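PDB 2W8X: Ion-channel modulator raklp from Rhipicephalus appendiculatus, which modulates ion channels, probably by activating maxiK potassium channels of the host, as a tick salivary protein with a highly modified Kunitz/BPTI structure. Local coordinates for residues Phe1-Pro9 and Arg13-Leu24. Residues are numbered along the deposited sequence; the frame is centred on the assembly and turned at random.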
ATOM      1  N   PHE A   1     -16.352   3.648  -3.734  1.00 23.12           N
ATOM      2  CA  PHE A   1     -14.913   3.761  -4.060  1.00 21.28           C
ATOM      3  C   PHE A   1     -14.382   2.422  -4.619  1.00 18.63           C
ATOM      4  O   PHE A   1     -14.914   1.345  -4.381  1.00 18.21           O
ATOM      5  CB  PHE A   1     -14.064   4.206  -2.828  1.00 22.41           C
ATOM      6  CG  PHE A   1     -14.421   3.485  -1.556  1.00 23.64           C
ATOM      7  CD1 PHE A   1     -13.953   2.210  -1.303  1.00 22.73           C
ATOM      8  CD2 PHE A   1     -15.270   4.064  -0.624  1.00 26.48           C
ATOM      9  CE1 PHE A   1     -14.327   1.526  -0.170  1.00 22.95           C
ATOM     10  CE2 PHE A   1     -15.638   3.375   0.515  1.00 25.86           C
ATOM     11  CZ  PHE A   1     -15.164   2.101   0.743  1.00 25.34           C
ATOM     12  N   ASN A   2     -13.301   2.532  -5.359  1.00 16.50           N
ATOM     13  CA  ASN A   2     -12.584   1.359  -5.885  1.00 13.71           C
ATOM     14  C   ASN A   2     -11.868   0.604  -4.788  1.00 12.42           C
ATOM     15  O   ASN A   2     -11.278   1.216  -3.899  1.00 12.70           O
ATOM     16  CB  ASN A   2     -11.587   1.817  -6.920  1.00 14.83           C
ATOM     17  CG  ASN A   2     -10.774   0.697  -7.483  1.00 13.01           C
ATOM     18  OD1 ASN A   2     -11.317  -0.334  -7.903  1.00 14.53           O
ATOM     19  ND2 ASN A   2      -9.454   0.865  -7.472  1.00 13.72           N
ATOM     20  N   CYS A   3     -11.890  -0.718  -4.889  1.00 10.68           N
ATOM     21  CA  CYS A   3     -11.109  -1.607  -4.045  1.00 10.80           C
ATOM     22  C   CYS A   3     -10.092  -2.488  -4.779  1.00 10.28           C
ATOM     23  O   CYS A   3      -9.372  -3.239  -4.136  1.00  9.93           O
ATOM     24  CB  CYS A   3     -12.029  -2.505  -3.230  1.00 11.37           C
ATOM     25  SG  CYS A   3     -13.014  -1.600  -1.985  1.00 14.56           S
ATOM     26  N   ASN A   4     -10.099  -2.462  -6.113  1.00  9.91           N
ATOM     27  CA  ASN A   4      -9.218  -3.308  -6.910  1.00  9.78           C
ATOM     28  C   ASN A   4      -8.026  -2.471  -7.385  1.00 10.91           C
ATOM     29  O   ASN A   4      -8.166  -1.658  -8.301  1.00 10.79           O
ATOM     30  CB  ASN A   4     -10.000  -3.872  -8.114  1.00 10.30           C
ATOM     31  CG  ASN A   4      -9.223  -4.839  -8.911  1.00 10.41           C
ATOM     32  OD1 ASN A   4      -7.983  -4.880  -8.834  1.00 13.33           O
ATOM     33  ND2 ASN A   4      -9.929  -5.656  -9.703  1.00 11.62           N
ATOM     34  N   LYS A   5      -6.883  -2.702  -6.736  1.00 11.51           N
ATOM     35  CA  LYS A   5      -5.624  -2.019  -7.048  1.00 13.13           C
ATOM     36  C   LYS A   5      -5.137  -2.177  -8.452  1.00 13.99           C
ATOM     37  O   LYS A   5      -4.352  -1.348  -8.922  1.00 14.00           O
ATOM     38  CB  LYS A   5      -4.494  -2.523  -6.097  1.00 15.17           C
ATOM     39  CG  LYS A   5      -4.673  -1.994  -4.804  1.00 17.87           C
ATOM     40  CD  LYS A   5      -3.379  -1.706  -4.027  1.00 20.63           C
ATOM     41  CE  LYS A   5      -3.058  -2.855  -3.251  1.00 17.77           C
ATOM     42  NZ  LYS A   5      -2.260  -2.582  -1.961  1.00 12.87           N
ATOM     43  N   ARG A   6      -5.526  -3.272  -9.104  1.00 14.93           N
ATOM     44  CA  ARG A   6      -5.141  -3.514 -10.498  1.00 17.80           C
ATOM     45  C   ARG A   6      -5.926  -2.717 -11.458  1.00 18.13           C
ATOM     46  O   ARG A   6      -5.464  -2.508 -12.589  1.00 21.28           O
ATOM     47  CB  ARG A   6      -5.362  -4.963 -10.887  1.00 19.64           C
ATOM     48  CG  ARG A   6      -4.297  -5.848 -10.471  1.00 25.93           C
ATOM     49  CD  ARG A   6      -4.452  -7.209 -11.102  1.00 30.88           C
ATOM     50  NE  ARG A   6      -3.865  -7.245 -12.437  1.00 37.71           N
ATOM     51  CZ  ARG A   6      -3.895  -8.300 -13.248  1.00 41.25           C
ATOM     52  NH1 ARG A   6      -4.518  -9.424 -12.889  1.00 43.73           N
ATOM     53  NH2 ARG A   6      -3.314  -8.224 -14.438  1.00 43.32           N
ATOM     54  N   GLU A   7      -7.132  -2.312 -11.075  1.00 16.65           N
ATOM     55  CA  GLU A   7      -8.051  -1.667 -12.003  1.00 17.72           C
ATOM     56  C   GLU A   7      -8.201  -0.152 -11.813  1.00 17.32           C
ATOM     57  O   GLU A   7      -8.710   0.558 -12.706  1.00 19.72           O
ATOM     58  CB  GLU A   7      -9.401  -2.433 -12.014  1.00 17.95           C
ATOM     59  CG  GLU A   7      -9.266  -3.878 -12.571  1.00 19.13           C
ATOM     60  CD  GLU A   7     -10.633  -4.616 -12.911  1.00 21.71           C
ATOM     61  OE1 GLU A   7     -11.673  -3.946 -12.994  1.00 22.34           O
ATOM     62  OE2 GLU A   7     -10.619  -5.860 -13.101  1.00 24.84           O
ATOM     63  N   GLY A   8      -7.697   0.385 -10.706  1.00 16.57           N
ATOM     64  CA  GLY A   8      -7.748   1.800 -10.440  1.00 16.85           C
ATOM     65  C   GLY A   8      -7.034   2.198  -9.168  1.00 17.41           C
ATOM     66  O   GLY A   8      -6.512   1.350  -8.485  1.00 16.13           O
ATOM     67  N   PRO A   9      -6.991   3.497  -8.871  1.00 19.16           N
ATOM     68  CA  PRO A   9      -6.295   3.943  -7.688  1.00 19.39           C
ATOM     69  C   PRO A   9      -7.041   3.660  -6.415  1.00 17.42           C
ATOM     70  O   PRO A   9      -8.237   3.362  -6.432  1.00 17.89           O
ATOM     71  CB  PRO A   9      -6.214   5.453  -7.878  1.00 21.37           C
ATOM     72  CG  PRO A   9      -7.306   5.779  -8.734  1.00 21.82           C
ATOM     73  CD  PRO A   9      -7.492   4.637  -9.658  1.00 21.13           C
ATOM     74  N   ARG A  13      -9.742   6.480   1.855  1.00 15.67           N
ATOM     75  CA  ARG A  13     -10.836   5.716   2.431  1.00 15.26           C
ATOM     76  C   ARG A  13     -10.739   4.212   2.082  1.00 13.19           C
ATOM     77  O   ARG A  13     -10.961   3.375   2.941  1.00 13.36           O
ATOM     78  CB  ARG A  13     -12.203   6.230   1.971  1.00 16.87           C
ATOM     79  CG  ARG A  13     -12.605   7.507   2.626  1.00 20.57           C
ATOM     80  CD  ARG A  13     -14.035   7.902   2.210  1.00 21.94           C
ATOM     81  NE  ARG A  13     -15.027   7.005   2.769  1.00 23.99           N
ATOM     82  CZ  ARG A  13     -16.302   6.911   2.382  1.00 26.48           C
ATOM     83  NH1 ARG A  13     -16.786   7.688   1.400  1.00 29.36           N
ATOM     84  NH2 ARG A  13     -17.101   6.038   2.965  1.00 25.30           N
ATOM     85  N   SER A  14     -10.396   3.902   0.840  0.50 11.57           N
ATOM     86  CA  SER A  14     -10.382   2.530   0.367  0.50 10.14           C
ATOM     87  C   SER A  14      -9.345   1.673   1.100  0.50  9.91           C
ATOM     88  O   SER A  14      -9.537   0.476   1.250  0.50  9.68           O
ATOM     89  CB  SER A  14     -10.117   2.492  -1.142  0.50  9.35           C
ATOM     90  OG  SER A  14      -8.742   2.669  -1.464  0.50  7.43           O
ATOM     91  N   LEU A  15      -8.261   2.300   1.558  1.00  9.94           N
ATOM     92  CA  LEU A  15      -7.221   1.616   2.340  1.00  9.98           C
ATOM     93  C   LEU A  15      -7.758   0.951   3.607  1.00  9.71           C
ATOM     94  O   LEU A  15      -7.186  -0.015   4.104  1.00  9.55           O
ATOM     95  CB  LEU A  15      -6.120   2.602   2.757  1.00 10.67           C
ATOM     96  CG  LEU A  15      -5.368   3.351   1.678  1.00 13.36           C
ATOM     97  CD1 LEU A  15      -4.374   4.325   2.323  1.00 15.85           C
ATOM     98  CD2 LEU A  15      -4.676   2.384   0.722  1.00 15.35           C
ATOM     99  N   CYS A  16      -8.849   1.488   4.143  1.00 10.23           N
ATOM    100  CA  CYS A  16      -9.359   1.098   5.435  1.00 10.23           C
ATOM    101  C   CYS A  16     -10.790   0.547   5.403  1.00 11.00           C
ATOM    102  O   CYS A  16     -11.160  -0.263   6.265  1.00 12.37           O
ATOM    103  CB  CYS A  16      -9.300   2.302   6.380  1.00 10.90           C
ATOM    104  SG  CYS A  16      -7.664   3.072   6.441  1.00 12.31           S
ATOM    105  N   GLU A  17     -11.576   0.960   4.408  1.00 11.06           N
ATOM    106  CA  GLU A  17     -12.982   0.605   4.324  1.00 11.72           C
ATOM    107  C   GLU A  17     -13.287  -0.532   3.328  1.00 11.48           C
ATOM    108  O   GLU A  17     -14.366  -1.127   3.374  1.00 12.01           O
ATOM    109  CB  GLU A  17     -13.770   1.861   3.929  1.00 12.95           C
ATOM    110  CG  GLU A  17     -13.797   2.889   4.999  1.00 14.37           C
ATOM    111  CD  GLU A  17     -14.571   4.124   4.598  1.00 16.57           C
ATOM    112  OE1 GLU A  17     -15.736   3.969   4.149  1.00 21.03           O
ATOM    113  OE2 GLU A  17     -14.015   5.233   4.707  1.00 17.08           O
ATOM    114  N   CYS A  18     -12.372  -0.810   2.404  1.00 10.01           N
ATOM    115  CA  CYS A  18     -12.516  -1.993   1.557  1.00  9.87           C
ATOM    116  C   CYS A  18     -12.553  -3.240   2.418  1.00 10.02           C
ATOM    117  O   CYS A  18     -11.770  -3.354   3.339  1.00 10.75           O
ATOM    118  CB  CYS A  18     -11.386  -2.068   0.538  1.00  9.77           C
ATOM    119  SG  CYS A  18     -11.566  -0.821  -0.768  1.00 12.85           S
ATOM    120  N   ASP A  19     -13.467  -4.159   2.131  1.00  9.40           N
ATOM    121  CA  ASP A  19     -13.557  -5.419   2.865  1.00  9.93           C
ATOM    122  C   ASP A  19     -12.271  -6.192   2.686  1.00  9.80           C
ATOM    123  O   ASP A  19     -11.930  -6.559   1.574  1.00  9.58           O
ATOM    124  CB  ASP A  19     -14.748  -6.201   2.354  1.00 10.26           C
ATOM    125  CG  ASP A  19     -14.948  -7.529   3.022  1.00 15.77           C
ATOM    126  OD1 ASP A  19     -14.134  -7.992   3.832  1.00 14.63           O
ATOM    127  OD2 ASP A  19     -15.999  -8.149   2.677  1.00 24.24           O
ATOM    128  N   PRO A  20     -11.533  -6.435   3.790  1.00 10.37           N
ATOM    129  CA  PRO A  20     -10.224  -7.095   3.651  1.00 10.96           C
ATOM    130  C   PRO A  20     -10.286  -8.541   3.208  1.00 10.69           C
ATOM    131  O   PRO A  20      -9.279  -9.102   2.771  1.00 11.21           O
ATOM    132  CB  PRO A  20      -9.659  -7.001   5.059  1.00 11.18           C
ATOM    133  CG  PRO A  20     -10.817  -6.946   5.922  1.00 12.37           C
ATOM    134  CD  PRO A  20     -11.833  -6.133   5.196  1.00 11.16           C
ATOM    135  N   ASN A  21     -11.480  -9.128   3.275  1.00 11.22           N
ATOM    136  CA  ASN A  21     -11.719 -10.480   2.834  1.00 11.50           C
ATOM    137  C   ASN A  21     -12.000 -10.604   1.349  1.00 11.11           C
ATOM    138  O   ASN A  21     -12.105 -11.739   0.854  1.00 12.57           O
ATOM    139  CB  ASN A  21     -12.867 -11.089   3.624  1.00 12.12           C
ATOM    140  CG  ASN A  21     -12.542 -11.325   5.064  1.00 14.07           C
ATOM    141  OD1 ASN A  21     -11.495 -11.829   5.396  1.00 16.79           O
ATOM    142  ND2 ASN A  21     -13.421 -10.920   5.927  1.00 18.14           N
ATOM    143  N   LEU A  22     -12.118  -9.469   0.618  1.00 10.29           N
ATOM    144  CA  LEU A  22     -12.295  -9.524  -0.822  1.00 10.43           C
ATOM    145  C   LEU A  22     -11.021 -10.086  -1.472  1.00  9.93           C
ATOM    146  O   LEU A  22      -9.927  -9.519  -1.326  1.00  9.82           O
ATOM    147  CB  LEU A  22     -12.597  -8.151  -1.432  1.00 11.67           C
ATOM    148  CG  LEU A  22     -13.964  -7.546  -1.357  1.00 16.24           C
ATOM    149  CD1 LEU A  22     -13.889  -6.172  -2.028  1.00 19.12           C
ATOM    150  CD2 LEU A  22     -15.050  -8.472  -2.001  1.00 17.33           C
ATOM    151  N   GLN A  23     -11.177 -11.182  -2.190  1.00  9.84           N
ATOM    152  CA  GLN A  23     -10.080 -12.014  -2.710  1.00 10.98           C
ATOM    153  C   GLN A  23      -9.588 -11.486  -4.044  1.00 10.43           C
ATOM    154  O   GLN A  23      -9.674 -12.124  -5.094  1.00 11.80           O
ATOM    155  CB  GLN A  23     -10.527 -13.476  -2.761  1.00 11.19           C
ATOM    156  CG  GLN A  23     -10.877 -14.005  -1.371  1.00 10.98           C
ATOM    157  CD  GLN A  23     -11.268 -15.477  -1.303  1.00 13.38           C
ATOM    158  OE1 GLN A  23     -11.056 -16.112  -0.279  1.00 16.94           O
ATOM    159  NE2 GLN A  23     -11.761 -16.015  -2.369  1.00 15.25           N
ATOM    160  N   LEU A  24      -9.051 -10.268  -3.977  1.00 10.43           N
ATOM    161  CA  LEU A  24      -8.524  -9.570  -5.129  1.00 10.62           C
ATOM    162  C   LEU A  24      -7.009  -9.750  -5.171  1.00 10.49           C
ATOM    163  O   LEU A  24      -6.278  -9.203  -4.318  1.00 10.38           O
ATOM    164  CB  LEU A  24      -8.899  -8.112  -5.060  1.00 11.29           C
ATOM    165  CG  LEU A  24     -10.384  -7.760  -5.187  1.00 11.13           C
ATOM    166  CD1 LEU A  24     -10.630  -6.308  -4.691  1.00 14.56           C
ATOM    167  CD2 LEU A  24     -10.820  -7.981  -6.644  1.00 13.88           C
TER
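A disulfide joins Cys-3 SG to Cys-18 SG at 2.0 Å, its chi3 of -93° close to the relaxed right-angle twist, and so fastens the N-terminal loop to the residue that follows helix 14-17. Beside it, with CG between the backbone N and the carbonyl carbon (chi1 45°), the Phe-1 ring is turned onto the helix, where Cys-18 SG lies at its edge, 4.9 Å from the centroid, and Ser-14 N sits over one face. Phe-1 CZ comes within 3.5 Å of Glu-17 CB, and Phe-1 CE2 lies 3.9 Å from Arg-13 NH2, over the guanidinium face but toward its rim. Arg-13 grips Glu-17 side-on in a bidentate salt bridge, NE to OE2 at 2.8 Å and nearly straight, NH2 to the syn lone pair of OE1 more bent. With Glu-17 cut back to alanine, the Arg-13 guanidinium would probably lose its carboxylate mate and be free to swing away from the ring. Farther along, Leu-24 splits its branches, CD1 against Cys-3 O at 3.4 Å and CD2 beside the Asn-4 amide. Within the loop, Asn-2 ND2 donates to the carbonyls of Asn-4 and Pro-9, and Asn-2 OD1 closes an Asx turn with Asn-4 N. Disulfide and ring packing together hold the N-terminal loop to helix 14-17 in this disulfide-rich, highly modified Kunitz/BPTI domain.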